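Local structure of DUF3822 family protein (Bacteroides thetaiotaomicron VPI-5482, 3HRG) at residues 79-84 with 118-123; 110-115 with 143-148; 171-176 with 185-190. The protein is of unknown function but has an actin-like ATPase fold, so it may bind and hydrolyse ATP. All coordinates share one frame; numbering follows the deposited sequence.

How the contacts relate
Contacts 1 and 2 interlock along the chain, their segments coming in the order 79-84, 110-115, 118-123, 143-148, and their centres lie about 9 Å apart; contact 3 follows in series, about 14 and 15 Å from them. The three-stranded antiparallel sheet 78-82, 117-124, 105-112 supplies all of contact 1 and the strand half of contact 2, whose other half is helix 144-154. Contact 3 is the edge hairpin of the second of two five-stranded sheets with the strand order 3-2-1-4-5, the repeated design of actin-like ATPases. S144 OG to Y175 OH (2.6 Å, probably hydrogen-bonded) and the packing of M80 on A185 join contacts 2 and 1, respectively, to the hairpin of contact 3.

Contact 1. Residues 79-84 with 118-123; sequences TMIPLE and VIIFGI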
loop_
_atom_site.group_PDB
_atom_site.type_symbol
_atom_site.label_atom_id
_atom_site.label_comp_id
_atom_site.label_asym_id
_atom_site.label_seq_id
_atom_site.Cartn_x
_atom_site.Cartn_y
_atom_site.Cartn_z
ATOM N N THR A 79 -5.307 -10.188 -0.560
ATOM C CA THR A 79 -5.619 -11.148 0.472
ATOM C C THR A 79 -4.327 -11.622 1.139
ATOM O O THR A 79 -3.356 -11.959 0.457
ATOM C CB THR A 79 -6.303 -12.364 -0.128
ATOM O OG1 THR A 79 -7.609 -12.005 -0.575
ATOM C CG2 THR A 79 -6.408 -13.502 0.923
HETATM N N MSE A 80 -4.311 -11.639 2.465
HETATM C CA MSE A 80 -3.141 -12.092 3.199
HETATM C C MSE A 80 -3.319 -13.530 3.632
HETATM O O MSE A 80 -4.393 -13.895 4.094
HETATM C CB MSE A 80 -2.904 -11.205 4.421
HETATM C CG MSE A 80 -1.653 -11.554 5.240
HETATM SE SE MSE A 80 -1.859 -12.942 6.559
HETATM C CE MSE A 80 -3.029 -12.027 7.819
ATOM N N ILE A 81 -2.260 -14.334 3.465
ATOM C CA ILE A 81 -2.288 -15.716 3.937
ATOM C C ILE A 81 -0.943 -16.020 4.626
ATOM O O ILE A 81 0.124 -15.589 4.180
ATOM C CB ILE A 81 -2.617 -16.745 2.821
ATOM C CG1 ILE A 81 -2.946 -18.120 3.432
ATOM C CG2 ILE A 81 -1.508 -16.820 1.802
ATOM C CD1 ILE A 81 -3.120 -19.181 2.379
ATOM N N PRO A 82 -0.998 -16.708 5.783
ATOM C CA PRO A 82 0.274 -16.996 6.427
ATOM C C PRO A 82 1.114 -17.859 5.498
ATOM O O PRO A 82 0.554 -18.666 4.764
ATOM C CB PRO A 82 -0.130 -17.777 7.678
ATOM C CG PRO A 82 -1.483 -17.320 7.978
ATOM C CD PRO A 82 -2.130 -16.922 6.711
ATOM N N LEU A 83 2.428 -17.688 5.526
ATOM C CA LEU A 83 3.335 -18.436 4.633
ATOM C C LEU A 83 3.182 -19.942 4.776
ATOM O O LEU A 83 3.155 -20.675 3.773
ATOM C CB LEU A 83 4.798 -18.021 4.865
ATOM C CG LEU A 83 5.880 -18.704 4.012
ATOM C CD1 LEU A 83 5.657 -18.447 2.534
ATOM C CD2 LEU A 83 7.269 -18.228 4.405
ATOM N N GLU A 84 3.016 -20.406 6.008
ATOM C CA GLU A 84 2.875 -21.840 6.235
ATOM C C GLU A 84 1.580 -22.417 5.634
ATOM O O GLU A 84 1.472 -23.635 5.503
ATOM C CB GLU A 84 3.000 -22.157 7.723
ATOM C CG GLU A 84 1.825 -21.719 8.518
ATOM C CD GLU A 84 2.027 -21.799 10.011
ATOM O OE1 GLU A 84 2.989 -22.456 10.495
ATOM O OE2 GLU A 84 1.178 -21.169 10.691
ATOM N N VAL A 118 2.170 -13.993 3.116
ATOM C CA VAL A 118 2.106 -13.763 1.670
ATOM C C VAL A 118 0.948 -12.879 1.387
ATOM O O VAL A 118 -0.103 -13.042 1.982
ATOM C CB VAL A 118 1.915 -15.086 0.923
ATOM C CG1 VAL A 118 1.753 -14.860 -0.633
ATOM C CG2 VAL A 118 3.048 -16.007 1.234
ATOM N N ILE A 119 1.126 -11.930 0.470
ATOM C CA ILE A 119 0.069 -11.052 0.032
ATOM C C ILE A 119 -0.204 -11.425 -1.436
ATOM O O ILE A 119 0.712 -11.345 -2.270
ATOM C CB ILE A 119 0.473 -9.571 0.093
ATOM C CG1 ILE A 119 0.779 -9.144 1.545
ATOM C CG2 ILE A 119 -0.654 -8.664 -0.537
ATOM C CD1 ILE A 119 -0.435 -9.154 2.454
ATOM N N ILE A 120 -1.434 -11.887 -1.705
ATOM C CA ILE A 120 -1.923 -12.252 -3.030
ATOM C C ILE A 120 -2.724 -11.035 -3.480
ATOM O O ILE A 120 -3.535 -10.532 -2.713
ATOM C CB ILE A 120 -2.787 -13.507 -3.012
ATOM C CG1 ILE A 120 -2.083 -14.678 -2.308
ATOM C CG2 ILE A 120 -3.147 -13.878 -4.434
ATOM C CD1 ILE A 120 -3.033 -15.911 -1.992
ATOM N N PHE A 121 -2.458 -10.525 -4.688
ATOM C CA PHE A 121 -3.068 -9.264 -5.131
ATOM C C PHE A 121 -3.388 -9.246 -6.633
ATOM O O PHE A 121 -2.745 -9.887 -7.442
ATOM C CB PHE A 121 -2.168 -8.064 -4.741
ATOM C CG PHE A 121 -0.847 -7.989 -5.476
ATOM C CD1 PHE A 121 0.260 -8.718 -5.045
ATOM C CD2 PHE A 121 -0.698 -7.173 -6.597
ATOM C CE1 PHE A 121 1.486 -8.647 -5.719
ATOM C CE2 PHE A 121 0.526 -7.102 -7.269
ATOM C CZ PHE A 121 1.619 -7.836 -6.815
ATOM N N GLY A 122 -4.408 -8.484 -6.977
ATOM C CA GLY A 122 -4.828 -8.385 -8.358
ATOM C C GLY A 122 -4.276 -7.131 -9.004
ATOM O O GLY A 122 -4.035 -6.121 -8.335
ATOM N N ILE A 123 -4.069 -7.208 -10.304
ATOM C CA ILE A 123 -3.653 -6.048 -11.073
ATOM C C ILE A 123 -4.407 -6.101 -12.401
ATOM O O ILE A 123 -4.601 -7.185 -12.993
ATOM C CB ILE A 123 -2.120 -6.007 -11.288
ATOM C CG1 ILE A 123 -1.686 -4.708 -11.999
ATOM C CG2 ILE A 123 -1.643 -7.231 -12.095
ATOM C CD1 ILE A 123 -0.162 -4.623 -12.182
#
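M80, a selenomethionine, and I119 meet on one face of an antiparallel strand pair, crossing obliquely where the backbones come nearest. With CG anti to its backbone N (chi1 -177°), M80 lays CB and CG against the tip of I119, CB to CD1 being 3.8 Å; bends at chi2 and chi3 then carry the selenium away. I119 in turn brings CD1 nearer to strand 78-82 than its CB would suggest. On the opposite face I81 and V118 lie side by side and point the same way, with I81 CG2 at 3.9 Å from V118 CB; I81 is modelled in two conformers, so the exact distance is less certain. Beyond the strand end, L83 crosses V118 at about a right angle, its CD1 resting 3.8 Å from V118 CG2. F86 packs on I81, V118 and I120 of this face, and L94 of helix 91-96 on I81 and I120, while T79 OG1 turns outward from the pair to a hydrogen bond with H99 NE2.

Two hydrogen-bonded pairs hold the backbones together. T79 N donates to I120 O (2.8 Å) and I120 N returns a nearly straight bond to T79 O (2.9 Å, 172° at the hydrogen); I81 and V118 exchange N-H and C=O likewise. Between these pairs M80 CA approaches V118 O at 3.4 Å, a CA-H...O contact. The chemistry thus divides cleanly: main-chain bonds set the register of the small antiparallel sheet, and across it the side chains add apolar contact alone, on both faces.

Contact 2. Residues 110-115 with 143-148; sequences NILKKN and QSTPLI
T145 opens the meeting of 143-148 with 110-115, in the first turn of helix 144-154. Its OG1 stands beside the backbone N (chi1 -61°) and gives its hydrogen to N110 OD1 at 2.7 Å. The hydroxyl comes in the plane of the amide on a lone pair of that oxygen, with a C=O...donor angle of 118°. N110 OD1 also accepts from S142 N, and N110 ND2 donates to F140 O, which together fix the rotation of the amide group and satisfy both of its ends in a buried place. The methyl branch of T145 does different work: CG2 presses on L112, 3.6 Å from CD1, so this one short side chain serves a polar and an apolar neighbour at once. The carbonyl oxygen of T145 lies 3.7 Å from L112 CD2.

P146 and L147 turn their side chains off to the other side of the helix, where both pack on A252. I148 brings the chain back to the contact. Its CG2, anti to the backbone N, meets L112 CD2 at 3.7 Å, the two side chains crossing at about a right angle, and N115 CG approaches the same methyl more loosely at 4.4 Å. CD1 of L112 thus packs on T145 CG2, while CD2 lies between T145 O and I148 CG2.

The strand and the start of the helix run nearly parallel, 8° apart, with axes 9.5 Å from each other. I119 of strand 117-124 touches both T145 and I148, E149 and S152 extend the helix side of the contact to N115, and helix 248-255 packs against the far flank.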
loop_
_atom_site.group_PDB
_atom_site.type_symbol
_atom_site.label_atom_id
_atom_site.label_comp_id
_atom_site.label_asym_id
_atom_site.label_seq_id
_atom_site.Cartn_x
_atom_site.Cartn_y
_atom_site.Cartn_z
ATOM N N ASN A 110 3.312 -11.556 -3.385
ATOM C CA ASN A 110 4.564 -11.230 -2.760
ATOM C C ASN A 110 4.741 -12.045 -1.479
ATOM O O ASN A 110 3.868 -12.033 -0.620
ATOM C CB ASN A 110 4.601 -9.797 -2.297
ATOM C CG ASN A 110 4.378 -8.784 -3.407
ATOM O OD1 ASN A 110 3.710 -7.780 -3.162
ATOM N ND2 ASN A 110 4.932 -9.015 -4.601
ATOM N N ILE A 111 5.891 -12.689 -1.340
ATOM C CA ILE A 111 6.229 -13.395 -0.143
ATOM C C ILE A 111 7.023 -12.449 0.787
ATOM O O ILE A 111 8.037 -11.872 0.379
ATOM C CB ILE A 111 7.084 -14.634 -0.432
ATOM C CG1 ILE A 111 6.296 -15.605 -1.300
ATOM C CG2 ILE A 111 7.500 -15.339 0.913
ATOM C CD1 ILE A 111 7.120 -16.791 -1.843
ATOM N N LEU A 112 6.547 -12.294 2.011
ATOM C CA LEU A 112 7.222 -11.491 3.021
ATOM C C LEU A 112 7.882 -12.512 3.943
ATOM O O LEU A 112 7.301 -12.907 4.945
ATOM C CB LEU A 112 6.246 -10.581 3.752
ATOM C CG LEU A 112 5.571 -9.431 2.994
ATOM C CD1 LEU A 112 4.632 -9.842 1.824
ATOM C CD2 LEU A 112 4.824 -8.546 4.010
ATOM N N LYS A 113 9.088 -12.959 3.576
ATOM C CA LYS A 113 9.796 -14.034 4.342
ATOM C C LYS A 113 10.014 -13.710 5.825
ATOM O O LYS A 113 9.677 -14.522 6.697
ATOM C CB LYS A 113 11.143 -14.381 3.681
ATOM C CG LYS A 113 11.870 -15.554 4.334
ATOM N N LYS A 114 10.533 -12.513 6.093
ATOM C CA LYS A 114 10.760 -12.025 7.456
ATOM C C LYS A 114 9.478 -12.001 8.324
ATOM O O LYS A 114 9.547 -12.298 9.519
ATOM C CB LYS A 114 11.373 -10.613 7.396
ATOM N N ASN A 115 8.320 -11.711 7.722
ATOM C CA ASN A 115 7.031 -11.654 8.450
ATOM C C ASN A 115 6.186 -12.923 8.375
ATOM O O ASN A 115 5.080 -12.960 8.911
ATOM C CB ASN A 115 6.217 -10.479 7.921
ATOM C CG ASN A 115 6.958 -9.169 8.051
ATOM O OD1 ASN A 115 7.552 -8.689 7.087
ATOM N ND2 ASN A 115 7.014 -8.641 9.251
ATOM N N GLN A 143 0.613 -2.636 -2.489
ATOM C CA GLN A 143 1.025 -1.556 -1.574
ATOM C C GLN A 143 1.105 -2.114 -0.135
ATOM O O GLN A 143 1.941 -1.665 0.664
ATOM C CB GLN A 143 0.078 -0.370 -1.663
ATOM C CG GLN A 143 0.405 0.748 -0.700
ATOM C CD GLN A 143 -0.606 1.823 -0.653
ATOM O OE1 GLN A 143 -1.799 1.551 -0.535
ATOM N NE2 GLN A 143 -0.143 3.081 -0.647
ATOM N N SER A 144 0.258 -3.100 0.175
ATOM C CA SER A 144 0.268 -3.752 1.476
ATOM C C SER A 144 1.602 -4.429 1.854
ATOM O O SER A 144 1.933 -4.509 3.043
ATOM C CB SER A 144 -0.844 -4.764 1.559
ATOM O OG SER A 144 -2.119 -4.135 1.534
ATOM N N THR A 145 2.371 -4.878 0.864
ATOM C CA THR A 145 3.652 -5.556 1.130
ATOM C C THR A 145 4.685 -4.667 1.883
ATOM O O THR A 145 5.085 -5.023 3.006
ATOM C CB THR A 145 4.169 -6.195 -0.142
ATOM O OG1 THR A 145 3.204 -7.168 -0.577
ATOM C CG2 THR A 145 5.552 -6.832 0.075
ATOM N N PRO A 146 5.115 -3.527 1.298
ATOM C CA PRO A 146 6.001 -2.671 2.080
ATOM C C PRO A 146 5.344 -2.095 3.344
ATOM O O PRO A 146 6.049 -1.858 4.307
ATOM C CB PRO A 146 6.340 -1.523 1.101
ATOM C CG PRO A 146 5.254 -1.617 0.040
ATOM C CD PRO A 146 4.972 -3.026 -0.089
ATOM N N LEU A 147 4.028 -1.854 3.345
ATOM C CA LEU A 147 3.375 -1.301 4.524
ATOM C C LEU A 147 3.459 -2.274 5.712
ATOM O O LEU A 147 3.779 -1.870 6.822
ATOM C CB LEU A 147 1.933 -0.876 4.252
ATOM C CG LEU A 147 1.689 0.393 3.426
ATOM C CD1 LEU A 147 0.192 0.690 3.299
ATOM C CD2 LEU A 147 2.386 1.603 4.022
ATOM N N ILE A 148 3.224 -3.546 5.455
ATOM C CA ILE A 148 3.303 -4.571 6.502
ATOM C C ILE A 148 4.709 -4.696 7.033
ATOM O O ILE A 148 4.901 -4.723 8.249
ATOM C CB ILE A 148 2.828 -5.935 5.986
ATOM C CG1 ILE A 148 1.323 -5.880 5.817
ATOM C CG2 ILE A 148 3.226 -7.054 6.961
ATOM C CD1 ILE A 148 0.713 -7.031 5.056
#

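Contact 3. Residues 171-176 with 185-190; sequences AIDIYC and ANSFEC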
loop_
_atom_site.group_PDB
_atom_site.type_symbol
_atom_site.label_atom_id
_atom_site.label_comp_id
_atom_site.label_asym_id
_atom_site.label_seq_id
_atom_site.Cartn_x
_atom_site.Cartn_y
_atom_site.Cartn_z
ATOM N N ALA A 171 -11.376 3.650 0.335
ATOM C CA ALA A 171 -11.134 2.489 1.150
ATOM C C ALA A 171 -10.201 2.766 2.307
ATOM O O ALA A 171 -9.444 3.733 2.282
ATOM C CB ALA A 171 -10.544 1.349 0.292
ATOM N N ILE A 172 -10.263 1.893 3.296
ATOM C CA ILE A 172 -9.373 1.945 4.453
ATOM C C ILE A 172 -8.659 0.568 4.507
ATOM O O ILE A 172 -9.316 -0.477 4.373
ATOM C CB ILE A 172 -10.141 2.319 5.728
ATOM C CG1 ILE A 172 -9.174 2.712 6.852
ATOM C CG2 ILE A 172 -11.163 1.191 6.117
ATOM C CD1 ILE A 172 -9.846 3.466 7.999
ATOM N N ASP A 173 -7.329 0.590 4.562
ATOM C CA ASP A 173 -6.485 -0.607 4.634
ATOM C C ASP A 173 -6.078 -0.725 6.094
ATOM O O ASP A 173 -5.546 0.249 6.667
ATOM C CB ASP A 173 -5.248 -0.476 3.710
ATOM C CG ASP A 173 -5.609 -0.210 2.239
ATOM O OD1 ASP A 173 -6.698 -0.614 1.798
ATOM O OD2 ASP A 173 -4.801 0.444 1.507
ATOM N N ILE A 174 -6.379 -1.866 6.713
ATOM C CA ILE A 174 -6.132 -2.084 8.138
ATOM C C ILE A 174 -5.122 -3.207 8.343
ATOM O O ILE A 174 -5.293 -4.306 7.800
ATOM C CB ILE A 174 -7.425 -2.376 8.889
ATOM C CG1 ILE A 174 -8.438 -1.245 8.688
ATOM C CG2 ILE A 174 -7.160 -2.629 10.394
ATOM C CD1 ILE A 174 -9.783 -1.474 9.355
ATOM N N TYR A 175 -4.103 -2.915 9.151
ATOM C CA TYR A 175 -2.983 -3.821 9.441
ATOM C C TYR A 175 -2.802 -3.870 10.956
ATOM O O TYR A 175 -2.466 -2.853 11.590
ATOM C CB TYR A 175 -1.703 -3.340 8.777
ATOM C CG TYR A 175 -1.877 -3.047 7.304
ATOM C CD1 TYR A 175 -1.849 -4.068 6.356
ATOM C CD2 TYR A 175 -2.117 -1.750 6.866
ATOM C CE1 TYR A 175 -2.021 -3.799 4.974
ATOM C CE2 TYR A 175 -2.257 -1.455 5.483
ATOM C CZ TYR A 175 -2.233 -2.491 4.561
ATOM O OH TYR A 175 -2.418 -2.221 3.224
ATOM N N CYS A 176 -2.998 -5.047 11.539
ATOM C CA CYS A 176 -2.932 -5.205 12.996
ATOM C C CYS A 176 -1.775 -6.085 13.432
ATOM O O CYS A 176 -1.510 -7.107 12.799
ATOM C CB CYS A 176 -4.253 -5.777 13.537
ATOM S SG CYS A 176 -5.625 -4.695 13.218
ATOM N N ALA A 185 -4.659 -8.367 7.964
ATOM C CA ALA A 185 -4.458 -7.366 6.900
ATOM C C ALA A 185 -5.676 -7.425 5.978
ATOM O O ALA A 185 -5.899 -8.443 5.323
ATOM C CB ALA A 185 -3.219 -7.652 6.126
ATOM N N ASN A 186 -6.496 -6.384 5.972
ATOM C CA ASN A 186 -7.643 -6.359 5.054
ATOM C C ASN A 186 -8.006 -4.923 4.704
ATOM O O ASN A 186 -7.575 -3.973 5.357
ATOM C CB ASN A 186 -8.869 -7.111 5.607
ATOM C CG ASN A 186 -9.891 -7.432 4.514
ATOM O OD1 ASN A 186 -9.517 -7.682 3.384
ATOM N ND2 ASN A 186 -11.170 -7.404 4.846
ATOM N N SER A 187 -8.758 -4.789 3.628
ATOM C CA SER A 187 -9.188 -3.505 3.150
ATOM C C SER A 187 -10.701 -3.505 3.026
ATOM O O SER A 187 -11.289 -4.525 2.627
ATOM C CB SER A 187 -8.553 -3.208 1.826
ATOM O OG SER A 187 -8.920 -1.924 1.360
ATOM N N PHE A 188 -11.313 -2.369 3.354
ATOM C CA PHE A 188 -12.766 -2.225 3.314
ATOM C C PHE A 188 -13.151 -0.978 2.539
ATOM O O PHE A 188 -12.602 0.127 2.761
ATOM C CB PHE A 188 -13.329 -2.134 4.736
ATOM C CG PHE A 188 -12.883 -3.249 5.656
ATOM C CD1 PHE A 188 -11.658 -3.181 6.318
ATOM C CD2 PHE A 188 -13.694 -4.367 5.870
ATOM C CE1 PHE A 188 -11.233 -4.218 7.188
ATOM C CE2 PHE A 188 -13.280 -5.407 6.732
ATOM C CZ PHE A 188 -12.046 -5.329 7.391
ATOM N N GLU A 189 -14.131 -1.147 1.662
ATOM C CA GLU A 189 -14.629 -0.066 0.851
ATOM C C GLU A 189 -15.398 0.885 1.761
ATOM O O GLU A 189 -16.288 0.464 2.520
ATOM C CB GLU A 189 -15.547 -0.589 -0.238
ATOM C CG GLU A 189 -15.989 0.479 -1.230
ATOM C CD GLU A 189 -16.708 -0.073 -2.452
ATOM O OE1 GLU A 189 -16.798 -1.318 -2.631
ATOM O OE2 GLU A 189 -17.179 0.762 -3.243
ATOM N N CYS A 190 -15.014 2.154 1.723
ATOM C CA CYS A 190 -15.675 3.168 2.492
ATOM C C CYS A 190 -15.168 4.506 2.006
ATOM O O CYS A 190 -13.991 4.648 1.668
ATOM C CB CYS A 190 -15.501 3.006 4.005
ATOM S SG CYS A 190 -13.948 2.738 4.694
#
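I172 with F188 and I174 with N186 are the hydrogen-bonded pairs of an antiparallel beta hairpin, strands 171-178 and 181-189, at the edge of the second five-stranded sheet of the actin-like fold. The strand segments run 164° apart in direction. I174 N reaches N186 O in an almost straight bond (2.8 Å, 175° at the hydrogen), and N186 N answers to I174 O; I172 and F188 are joined by the same two-way exchange.

A171, D173, Y175, A185 and S187 share one face. There D173 OD1 takes the hydrogen of S187 OG at 2.6 Å, the hydroxyl arriving nearly along the carboxylate C-O bond. OG is anti to its backbone N (chi1 -178°), which brings it to the acid across the non-hydrogen-bonded pair. D173 OD2 forms a salt bridge with R168 NE, so the two oxygens of the carboxylate face different partners, S187 OG and R168 NE. An alanine here would probably leave S187 OG without this acceptor and the R168 charge without its mate. The side chain of A171 is about 4 Å from an unidentified bound ligand, so this end of the hairpin borders a site that is occupied in the crystal.

On the other face, which also carries N186, the side-chain contacts between the strands are apolar. I174 CD1 comes obliquely to the F188 ring, 3.8 Å from CE1, with the side chains crossing at about a right angle; the ring itself stacks with Y199 of helix 193-206. I172 CG2 sits 3.5 Å from C190 SG just past the strand end, and L200 of that helix also touches I172. Back on the D173 face, at the other end of the pairing, A185 CB rests obliquely against the Y175 ring, 3.8 Å from CD1.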